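PDB 4JHM: mandelate racemase / muconate lactonizing enzyme, C-terminal domain protein, which belongs to the enolase superfamily and joins an N-terminal capping domain to a C-terminal domain related to the TIM barrel, its precise function being unassigned. Local coordinates for residues Phe161-Leu166 with Cys320-Gln325. Numbering follows the deposited sequence.
Sequences FTAIKL and CNFFEQ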
loop_
_atom_site.group_PDB
_atom_site.type_symbol
_atom_site.label_atom_id
_atom_site.label_comp_id
_atom_site.label_asym_id
_atom_site.label_seq_id
_atom_site.Cartn_x
_atom_site.Cartn_y
_atom_site.Cartn_z
ATOM N N PHE A 161 41.183 16.324 -13.408
ATOM C CA PHE A 161 40.000 15.686 -12.843
ATOM C C PHE A 161 38.821 16.648 -12.749
ATOM O O PHE A 161 38.977 17.813 -12.388
ATOM C CB PHE A 161 40.299 15.122 -11.453
ATOM C CG PHE A 161 41.046 13.815 -11.466
ATOM C CD1 PHE A 161 40.465 12.673 -11.996
ATOM C CD2 PHE A 161 42.320 13.722 -10.922
ATOM C CE1 PHE A 161 41.143 11.469 -11.998
ATOM C CE2 PHE A 161 43.001 12.520 -10.922
ATOM C CZ PHE A 161 42.409 11.392 -11.460
ATOM N N THR A 162 37.641 16.128 -13.060
ATOM C CA THR A 162 36.412 16.912 -13.114
ATOM C C THR A 162 35.540 16.693 -11.878
ATOM O O THR A 162 34.538 17.380 -11.684
ATOM C CB THR A 162 35.596 16.497 -14.348
ATOM O OG1 THR A 162 35.746 15.080 -14.558
ATOM C CG2 THR A 162 36.080 17.249 -15.578
ATOM N N ALA A 163 35.920 15.724 -11.054
ATOM C CA ALA A 163 35.118 15.335 -9.906
ATOM C C ALA A 163 35.987 14.641 -8.870
ATOM O O ALA A 163 36.944 13.948 -9.212
ATOM C CB ALA A 163 33.991 14.415 -10.344
ATOM N N ILE A 164 35.649 14.833 -7.602
ATOM C CA ILE A 164 36.395 14.219 -6.520
ATOM C C ILE A 164 35.456 13.583 -5.503
ATOM O O ILE A 164 34.564 14.246 -4.973
ATOM C CB ILE A 164 37.264 15.260 -5.798
ATOM C CG1 ILE A 164 38.269 15.874 -6.776
ATOM C CG2 ILE A 164 37.977 14.620 -4.616
ATOM C CD1 ILE A 164 39.157 16.932 -6.158
ATOM N N LYS A 165 35.647 12.293 -5.242
ATOM C CA LYS A 165 34.938 11.634 -4.156
ATOM C C LYS A 165 35.869 11.527 -2.962
ATOM O O LYS A 165 36.802 10.724 -2.956
ATOM C CB LYS A 165 34.432 10.241 -4.543
ATOM C CG LYS A 165 33.798 9.508 -3.365
ATOM C CD LYS A 165 33.186 8.175 -3.753
ATOM C CE LYS A 165 34.227 7.073 -3.859
ATOM N NZ LYS A 165 33.646 5.819 -4.418
ATOM N N LEU A 166 35.602 12.343 -1.953
ATOM C CA LEU A 166 36.396 12.350 -0.744
ATOM C C LEU A 166 36.113 11.105 0.077
ATOM O O LEU A 166 34.963 10.785 0.330
ATOM C CB LEU A 166 36.043 13.570 0.102
ATOM C CG LEU A 166 36.118 14.932 -0.577
ATOM C CD1 LEU A 166 35.333 15.953 0.231
ATOM C CD2 LEU A 166 37.562 15.361 -0.736
ATOM N N CYS A 320 25.643 5.484 -16.714
ATOM C CA CYS A 320 26.725 5.551 -15.730
ATOM C C CYS A 320 27.504 6.804 -16.099
ATOM O O CYS A 320 27.808 7.003 -17.267
ATOM C CB CYS A 320 27.635 4.317 -15.783
ATOM S SG CYS A 320 29.197 4.462 -14.854
ATOM N N ASN A 321 27.811 7.647 -15.116
ATOM C CA ASN A 321 28.455 8.935 -15.384
ATOM C C ASN A 321 29.959 8.936 -15.177
ATOM O O ASN A 321 30.661 9.711 -15.818
ATOM C CB ASN A 321 27.867 10.033 -14.497
ATOM C CG ASN A 321 26.404 10.299 -14.777
ATOM O OD1 ASN A 321 25.961 10.281 -15.923
ATOM N ND2 ASN A 321 25.647 10.565 -13.725
ATOM N N PHE A 322 30.463 8.095 -14.279
ATOM C CA PHE A 322 31.886 8.152 -13.937
ATOM C C PHE A 322 32.600 6.803 -13.854
ATOM O O PHE A 322 31.985 5.748 -13.726
ATOM C CB PHE A 322 32.082 8.875 -12.603
ATOM C CG PHE A 322 31.553 10.277 -12.583
ATOM C CD1 PHE A 322 32.298 11.320 -13.111
ATOM C CD2 PHE A 322 30.316 10.556 -12.018
ATOM C CE1 PHE A 322 31.815 12.616 -13.090
ATOM C CE2 PHE A 322 29.827 11.850 -11.993
ATOM C CZ PHE A 322 30.578 12.881 -12.531
ATOM N N PHE A 323 33.923 6.879 -13.928
ATOM C CA PHE A 323 34.813 5.755 -13.680
ATOM C C PHE A 323 35.630 6.124 -12.458
ATOM O O PHE A 323 36.307 7.153 -12.452
ATOM C CB PHE A 323 35.739 5.530 -14.878
ATOM C CG PHE A 323 36.965 4.726 -14.561
ATOM C CD1 PHE A 323 38.124 5.348 -14.129
ATOM C CD2 PHE A 323 36.969 3.351 -14.713
ATOM C CE1 PHE A 323 39.262 4.611 -13.844
ATOM C CE2 PHE A 323 38.104 2.607 -14.429
ATOM C CZ PHE A 323 39.251 3.238 -13.994
ATOM N N GLU A 324 35.544 5.302 -11.418
ATOM C CA GLU A 324 36.269 5.562 -10.185
ATOM C C GLU A 324 37.769 5.389 -10.421
ATOM O O GLU A 324 38.235 4.306 -10.768
ATOM C CB GLU A 324 35.787 4.627 -9.079
ATOM C CG GLU A 324 36.482 4.829 -7.743
ATOM C CD GLU A 324 35.784 4.118 -6.603
ATOM O OE1 GLU A 324 35.944 4.568 -5.451
ATOM O OE2 GLU A 324 35.077 3.114 -6.853
ATOM N N GLN A 325 38.515 6.471 -10.244
ATOM C CA GLN A 325 39.960 6.440 -10.417
ATOM C C GLN A 325 40.645 6.864 -9.131
ATOM O O GLN A 325 40.654 8.048 -8.782
ATOM C CB GLN A 325 40.383 7.379 -11.547
ATOM C CG GLN A 325 41.888 7.465 -11.747
ATOM C CD GLN A 325 42.443 6.261 -12.478
ATOM O OE1 GLN A 325 43.023 5.358 -11.871
ATOM N NE2 GLN A 325 42.254 6.235 -13.787
#
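Phe322 lays the CE1 corner of its ring against the methyl of Ala163, Ala163 CB standing 3.9 Å from Phe322 CE1 in an oblique approach. The strands 163-167 and 323-326 are not paired with each other: strand 133-139 runs between them and hydrogen-bonds to both in parallel, and the alpha carbons of Ala163 and Phe322 are 8.8 Å apart. The contact is therefore made by side chains reaching past the intervening strand, all six touching residues being buried. A methyl suits Ala163, because the large ring opposite spans most of the gap and also rests on Tyr137 of the intervening strand.

Further along, Lys165 NZ forms a salt bridge with Glu324 OE1 at 2.8 Å. Two long side chains are needed here, as the CA atoms of Lys165 and Glu324 lie 8.7 Å apart. The glutamate is stretched, with CG trans to the backbone N (chi1 -180°), which carries its carboxylate toward the lysine. Lys165 also starts extended but kinks at chi3 (81°), and its ammonium group meets the carboxylate from above its plane, 60° out of it. Glu324 OE1 also bonds to Ser139 OG.

At the other end of the contact, Phe161 turns its ring edge to Gln325, with Phe161 CZ 4.0 Å from Gln325 CG; its flat ring also meets Tyr327 edge-to-face. Gln325 serves two ways: its extended first torsion brings CG to the ring edge, and the bend at chi2 then turns the amide off, NE2 bonding to Ile340 O.

Van der Waals contacts at Phe161 and Ala163 thus accompany a buried ion pair in the modified TIM barrel of the enolase superfamily's C-terminal domain. Glu324, Glu222 and the Tyr137 hydroxyl give Lys165 NZ polar partners despite burial, and this shared network would limit its rotation.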